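PDB 3R2T: superantigen-like protein SSL8 from Staphylococcus aureus, which is of unknown function but is a superantigen-like member of the staphylococcal/streptococcal toxin family, whose secreted proteins often act on host immune defences. Local coordinates for residues Tyr58-Leu63 / Lys198-Ser203; His64-Gly69 / Phe121-Leu126. One frame throughout, in Å; residues are numbered along the deposited sequence.

Contact 1. Residues Tyr58-Leu63 / Lys198-Ser203; sequences YDTNKL and KLYEGS
Leu-63 and Thr-60, one turn apart on the N-terminal helix 57-68, pack on Tyr-200 in the type II turn Lys-198 to Glu-201. The turn follows helix 182-197 of the beta-grasp domain, so the pair brings the N-terminal helix of the toxin fold against its C-terminal domain.

The central interaction is CH-pi. CB of Leu-63 stands 3.8 Å from the centroid of the Tyr-200 ring, 5° off its normal, while CG of Leu-199 covers the opposite face, 3.5 Å above the plane. Sandwiched between two leucines, the ring is held against tilting. Tyr-200 fills the third position of the turn, where a type II turn has positive phi (64°).

Polar bonds hold the far end of the ring, where Tyr-200 OH is hydrogen-bonded to Leu-223 O and Arg-190 NH2. Thr-60 OG1 makes a weak bond to Asp-205 OD2.

The remainder are van der Waals contacts. Thr-60 chi1 of -67° sets OG1 beside the backbone N and leaves CG2 anti to it, against the base of the tyrosine, 3.2 Å from Tyr-200 O and 3.4 Å from Tyr-200 CB. In the apolar pair, Leu-63 CD1 reaches Tyr-200 CE1 at 3.6 Å.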
loop_
_atom_site.group_PDB
_atom_site.type_symbol
_atom_site.label_atom_id
_atom_site.label_comp_id
_atom_site.label_asym_id
_atom_site.label_seq_id
_atom_site.Cartn_x
_atom_site.Cartn_y
_atom_site.Cartn_z
ATOM N N TYR A 58 -5.584 -15.397 -15.508
ATOM C CA TYR A 58 -5.870 -14.718 -14.248
ATOM C C TYR A 58 -5.186 -13.339 -14.224
ATOM O O TYR A 58 -5.729 -12.379 -13.678
ATOM C CB TYR A 58 -5.380 -15.572 -13.074
ATOM C CG TYR A 58 -5.590 -14.937 -11.718
ATOM C CD1 TYR A 58 -6.755 -15.170 -10.991
ATOM C CD2 TYR A 58 -4.624 -14.097 -11.163
ATOM C CE1 TYR A 58 -6.955 -14.586 -9.743
ATOM C CE2 TYR A 58 -4.813 -13.504 -9.914
ATOM C CZ TYR A 58 -5.982 -13.756 -9.209
ATOM O OH TYR A 58 -6.177 -13.176 -7.975
ATOM N N ASP A 59 -3.989 -13.254 -14.807
ATOM C CA ASP A 59 -3.240 -11.987 -14.873
ATOM C C ASP A 59 -3.985 -10.990 -15.772
ATOM O O ASP A 59 -4.101 -9.815 -15.442
ATOM C CB ASP A 59 -1.808 -12.217 -15.376
ATOM C CG ASP A 59 -0.997 -13.144 -14.455
ATOM O OD1 ASP A 59 0.106 -13.578 -14.860
ATOM O OD2 ASP A 59 -1.466 -13.448 -13.332
ATOM N N THR A 60 -4.504 -11.486 -16.895
ATOM C CA THR A 60 -5.273 -10.673 -17.838
ATOM C C THR A 60 -6.594 -10.183 -17.223
ATOM O O THR A 60 -6.975 -9.030 -17.440
ATOM C CB THR A 60 -5.561 -11.446 -19.149
ATOM O OG1 THR A 60 -4.329 -11.673 -19.846
ATOM C CG2 THR A 60 -6.494 -10.659 -20.057
ATOM N N ASN A 61 -7.286 -11.045 -16.470
ATOM C CA ASN A 61 -8.543 -10.633 -15.824
ATOM C C ASN A 61 -8.312 -9.455 -14.885
ATOM O O ASN A 61 -9.092 -8.496 -14.894
ATOM C CB ASN A 61 -9.219 -11.787 -15.066
ATOM C CG ASN A 61 -9.721 -12.879 -15.988
ATOM O OD1 ASN A 61 -9.749 -12.706 -17.207
ATOM N ND2 ASN A 61 -10.135 -14.018 -15.405
ATOM N N LYS A 62 -7.259 -9.531 -14.065
ATOM C CA LYS A 62 -6.922 -8.410 -13.179
ATOM C C LYS A 62 -6.576 -7.129 -13.960
ATOM O O LYS A 62 -6.958 -6.034 -13.530
ATOM C CB LYS A 62 -5.807 -8.749 -12.175
ATOM C CG LYS A 62 -6.309 -9.519 -10.976
ATOM C CD LYS A 62 -5.269 -9.647 -9.858
ATOM C CE LYS A 62 -5.947 -10.177 -8.584
ATOM N NZ LYS A 62 -4.999 -10.453 -7.463
ATOM N N LEU A 63 -5.871 -7.253 -15.085
ATOM C CA LEU A 63 -5.519 -6.065 -15.904
ATOM C C LEU A 63 -6.770 -5.464 -16.524
ATOM O O LEU A 63 -6.933 -4.230 -16.569
ATOM C CB LEU A 63 -4.523 -6.426 -17.001
ATOM C CG LEU A 63 -3.137 -6.848 -16.505
ATOM C CD1 LEU A 63 -2.348 -7.492 -17.636
ATOM C CD2 LEU A 63 -2.379 -5.661 -15.884
ATOM N N LYS A 198 -10.701 -4.734 -27.812
ATOM C CA LYS A 198 -10.846 -5.911 -26.946
ATOM C C LYS A 198 -9.529 -6.341 -26.263
ATOM O O LYS A 198 -9.219 -7.528 -26.156
ATOM C CB LYS A 198 -11.503 -7.057 -27.722
ATOM C CG LYS A 198 -12.861 -6.631 -28.328
ATOM C CD LYS A 198 -13.659 -7.763 -28.997
ATOM C CE LYS A 198 -14.175 -8.791 -27.987
ATOM N NZ LYS A 198 -15.091 -9.795 -28.621
ATOM N N LEU A 199 -8.759 -5.362 -25.797
ATOM C CA LEU A 199 -7.536 -5.658 -25.090
ATOM C C LEU A 199 -7.926 -6.388 -23.811
ATOM O O LEU A 199 -8.905 -6.022 -23.149
ATOM C CB LEU A 199 -6.766 -4.377 -24.742
ATOM C CG LEU A 199 -5.466 -4.593 -23.957
ATOM C CD1 LEU A 199 -4.455 -5.397 -24.783
ATOM C CD2 LEU A 199 -4.861 -3.255 -23.483
ATOM N N TYR A 200 -7.148 -7.414 -23.481
ATOM C CA TYR A 200 -7.347 -8.247 -22.295
ATOM C C TYR A 200 -8.668 -9.026 -22.321
ATOM O O TYR A 200 -9.162 -9.417 -21.271
ATOM C CB TYR A 200 -7.246 -7.442 -20.976
ATOM C CG TYR A 200 -6.017 -6.578 -20.834
ATOM C CD1 TYR A 200 -4.746 -7.119 -20.964
ATOM C CD2 TYR A 200 -6.127 -5.232 -20.519
ATOM C CE1 TYR A 200 -3.609 -6.332 -20.829
ATOM C CE2 TYR A 200 -4.991 -4.426 -20.372
ATOM C CZ TYR A 200 -3.734 -4.991 -20.527
ATOM O OH TYR A 200 -2.600 -4.217 -20.387
ATOM N N GLU A 201 -9.236 -9.248 -23.507
ATOM C CA GLU A 201 -10.494 -10.011 -23.630
ATOM C C GLU A 201 -10.333 -11.189 -24.583
ATOM O O GLU A 201 -11.260 -11.526 -25.317
ATOM C CB GLU A 201 -11.654 -9.127 -24.108
ATOM C CG GLU A 201 -12.050 -8.014 -23.139
ATOM C CD GLU A 201 -13.289 -7.236 -23.591
ATOM O OE1 GLU A 201 -13.821 -7.539 -24.684
ATOM O OE2 GLU A 201 -13.728 -6.325 -22.852
ATOM N N GLY A 202 -9.153 -11.814 -24.560
ATOM C CA GLY A 202 -8.852 -12.965 -25.422
ATOM C C GLY A 202 -8.595 -12.639 -26.891
ATOM O O GLY A 202 -8.615 -13.535 -27.735
ATOM N N SER A 203 -8.361 -11.366 -27.206
ATOM C CA SER A 203 -8.092 -10.948 -28.591
ATOM C C SER A 203 -6.676 -10.371 -28.677
ATOM O O SER A 203 -5.829 -10.862 -29.427
ATOM C CB SER A 203 -9.129 -9.916 -29.054
ATOM O OG SER A 203 -8.923 -9.562 -30.412
#

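Contact 2. Residues His64-Gly69 / Phe121-Leu126; sequences HQYYSG and FAVPEL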
loop_
_atom_site.group_PDB
_atom_site.type_symbol
_atom_site.label_atom_id
_atom_site.label_comp_id
_atom_site.label_asym_id
_atom_site.label_seq_id
_atom_site.Cartn_x
_atom_site.Cartn_y
_atom_site.Cartn_z
ATOM N N HIS A 64 -7.655 -6.347 -16.999
ATOM C CA HIS A 64 -8.903 -5.924 -17.580
ATOM C C HIS A 64 -9.718 -5.180 -16.518
ATOM O O HIS A 64 -10.247 -4.087 -16.758
ATOM C CB HIS A 64 -9.715 -7.129 -18.089
ATOM C CG HIS A 64 -10.970 -6.734 -18.803
ATOM N ND1 HIS A 64 -12.149 -6.461 -18.139
ATOM C CD2 HIS A 64 -11.222 -6.534 -20.119
ATOM C CE1 HIS A 64 -13.071 -6.107 -19.019
ATOM N NE2 HIS A 64 -12.534 -6.146 -20.226
ATOM N N GLN A 65 -9.824 -5.785 -15.343
ATOM C CA GLN A 65 -10.588 -5.201 -14.253
ATOM C C GLN A 65 -10.106 -3.796 -13.924
ATOM O O GLN A 65 -10.895 -2.858 -13.872
ATOM C CB GLN A 65 -10.537 -6.094 -13.004
ATOM C CG GLN A 65 -11.094 -5.409 -11.749
ATOM C CD GLN A 65 -11.274 -6.337 -10.557
ATOM O OE1 GLN A 65 -11.475 -7.553 -10.708
ATOM N NE2 GLN A 65 -11.239 -5.756 -9.355
ATOM N N TYR A 66 -8.809 -3.654 -13.717
ATOM C CA TYR A 66 -8.200 -2.354 -13.360
ATOM C C TYR A 66 -8.336 -1.278 -14.427
ATOM O O TYR A 66 -8.757 -0.151 -14.140
ATOM C CB TYR A 66 -6.719 -2.593 -13.038
ATOM C CG TYR A 66 -5.884 -1.409 -12.572
ATOM C CD1 TYR A 66 -5.856 -1.038 -11.224
ATOM C CD2 TYR A 66 -5.066 -0.721 -13.458
ATOM C CE1 TYR A 66 -5.082 0.001 -10.786
ATOM C CE2 TYR A 66 -4.262 0.326 -13.029
ATOM C CZ TYR A 66 -4.275 0.679 -11.688
ATOM O OH TYR A 66 -3.502 1.711 -11.259
ATOM N N TYR A 67 -7.974 -1.612 -15.659
ATOM C CA TYR A 67 -7.998 -0.615 -16.741
ATOM C C TYR A 67 -9.400 -0.314 -17.289
ATOM O O TYR A 67 -9.567 0.665 -18.019
ATOM C CB TYR A 67 -6.991 -0.950 -17.856
ATOM C CG TYR A 67 -5.572 -0.690 -17.446
ATOM C CD1 TYR A 67 -5.077 0.612 -17.383
ATOM C CD2 TYR A 67 -4.698 -1.729 -17.136
ATOM C CE1 TYR A 67 -3.761 0.876 -16.997
ATOM C CE2 TYR A 67 -3.377 -1.470 -16.753
ATOM C CZ TYR A 67 -2.913 -0.171 -16.684
ATOM O OH TYR A 67 -1.588 0.099 -16.300
ATOM N N SER A 68 -10.391 -1.142 -16.946
ATOM C CA SER A 68 -11.766 -0.880 -17.363
ATOM C C SER A 68 -12.525 -0.274 -16.175
ATOM O O SER A 68 -13.684 0.104 -16.305
ATOM C CB SER A 68 -12.476 -2.149 -17.841
ATOM O OG SER A 68 -12.641 -3.070 -16.781
ATOM N N GLY A 69 -11.857 -0.166 -15.026
ATOM C CA GLY A 69 -12.462 0.393 -13.818
ATOM C C GLY A 69 -12.509 1.920 -13.714
ATOM O O GLY A 69 -12.216 2.639 -14.670
ATOM N N PHE A 121 -4.517 12.669 -11.140
ATOM C CA PHE A 121 -5.233 11.637 -11.836
ATOM C C PHE A 121 -5.139 10.477 -10.872
ATOM O O PHE A 121 -4.056 10.071 -10.515
ATOM C CB PHE A 121 -4.603 11.306 -13.186
ATOM C CG PHE A 121 -5.374 10.266 -13.951
ATOM C CD1 PHE A 121 -6.525 10.617 -14.648
ATOM C CD2 PHE A 121 -4.966 8.942 -13.959
ATOM C CE1 PHE A 121 -7.259 9.652 -15.345
ATOM C CE2 PHE A 121 -5.690 7.980 -14.644
ATOM C CZ PHE A 121 -6.842 8.331 -15.330
ATOM N N ALA A 122 -6.277 9.965 -10.435
ATOM C CA ALA A 122 -6.322 8.896 -9.442
ATOM C C ALA A 122 -7.067 7.668 -9.919
ATOM O O ALA A 122 -8.075 7.773 -10.616
ATOM C CB ALA A 122 -6.978 9.426 -8.149
ATOM N N VAL A 123 -6.534 6.508 -9.543
ATOM C CA VAL A 123 -7.104 5.197 -9.866
ATOM C C VAL A 123 -7.034 4.387 -8.564
ATOM O O VAL A 123 -5.997 4.334 -7.911
ATOM C CB VAL A 123 -6.302 4.491 -10.985
ATOM C CG1 VAL A 123 -6.898 3.125 -11.306
ATOM C CG2 VAL A 123 -6.270 5.352 -12.220
ATOM N N PRO A 124 -8.124 3.747 -8.178
ATOM C CA PRO A 124 -7.991 3.038 -6.914
ATOM C C PRO A 124 -7.167 1.754 -6.977
ATOM O O PRO A 124 -7.380 0.951 -7.869
ATOM C CB PRO A 124 -9.450 2.685 -6.545
ATOM C CG PRO A 124 -10.311 3.191 -7.682
ATOM C CD PRO A 124 -9.413 3.486 -8.832
ATOM N N GLU A 125 -6.190 1.620 -6.077
ATOM C CA GLU A 125 -5.457 0.368 -5.903
ATOM C C GLU A 125 -6.330 -0.340 -4.848
ATOM O O GLU A 125 -6.476 -1.553 -4.863
ATOM C CB GLU A 125 -4.043 0.585 -5.411
ATOM C CG GLU A 125 -3.181 1.420 -6.349
ATOM C CD GLU A 125 -3.080 0.820 -7.739
ATOM O OE1 GLU A 125 -3.154 -0.427 -7.907
ATOM O OE2 GLU A 125 -2.939 1.608 -8.679
ATOM N N LEU A 126 -6.905 0.449 -3.934
ATOM C CA LEU A 126 -7.859 -0.041 -2.931
ATOM C C LEU A 126 -8.692 1.130 -2.378
ATOM O O LEU A 126 -8.362 2.309 -2.609
ATOM C CB LEU A 126 -7.177 -0.794 -1.786
ATOM C CG LEU A 126 -6.292 -0.077 -0.766
ATOM C CD1 LEU A 126 -7.060 1.015 -0.039
ATOM C CD2 LEU A 126 -5.756 -1.090 0.261
#
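The Tyr-66 ring meets the carboxylate of Glu-125 at its edge, near the ring plane, and Val-123 comes to it obliquely. The two flat groups are turned 37° apart. Within the helix, CD2 of Tyr-66 sits over the centre of the Tyr-67 ring, 3.7 Å above its plane, and Tyr-67 CD2 in return lies at the edge of the Tyr-66 ring.

A short hydrogen bond joins the segments: Tyr-66 OH donates to Glu-125 OE2 at 2.6 Å, meeting the oxygen on its syn side and 18° out of the carboxylate plane. The bend of the glutamate chain at chi2 (-58°) carries the carboxylate back to the phenol. The other oxygen, OE1, forms a salt bridge with Lys-226, which also makes a cation-pi contact with Tyr-66; the lysine would be expected to favour the charged carboxylate. Phe-148 of the second subunit packs on Glu-125.

Next to this bond, Val-123 CG1 touches Tyr-66 CZ at 3.6 Å, the two side chains crossing at about a right angle.

Helix 57-68 is thereby tied to the chain leaving strand 118-122 of the OB-fold domain. Strand 133-141 backs that chain through backbone bonds between Phe-134 and both Glu-125 and Leu-126, and Tyr-67 faces helix 182-197.

In the fold
Both contacts use helix 57-68, on successive turns and toward different domains: contact 1 meets the loop after helix 182-197 in the beta-grasp domain, contact 2 the chain leaving strand 118-122 in the OB-fold domain. The helix therefore bridges the two halves of the toxin fold. Contact 1 is the more buried, although farther from the chain centre, and rests on CH-pi and van der Waals packing, with its polar bonds made to residues outside the two segments. Contact 2 is partly buried, close to the second subunit, and adds a charged hydrogen-bonding partner to its apolar packing. The two adjoin at His-64, whose NE2 probably hydrogen-bonds to Glu-201 OE2 (2.9 Å), and again where Tyr-200 CE2 packs on Tyr-67 CD2.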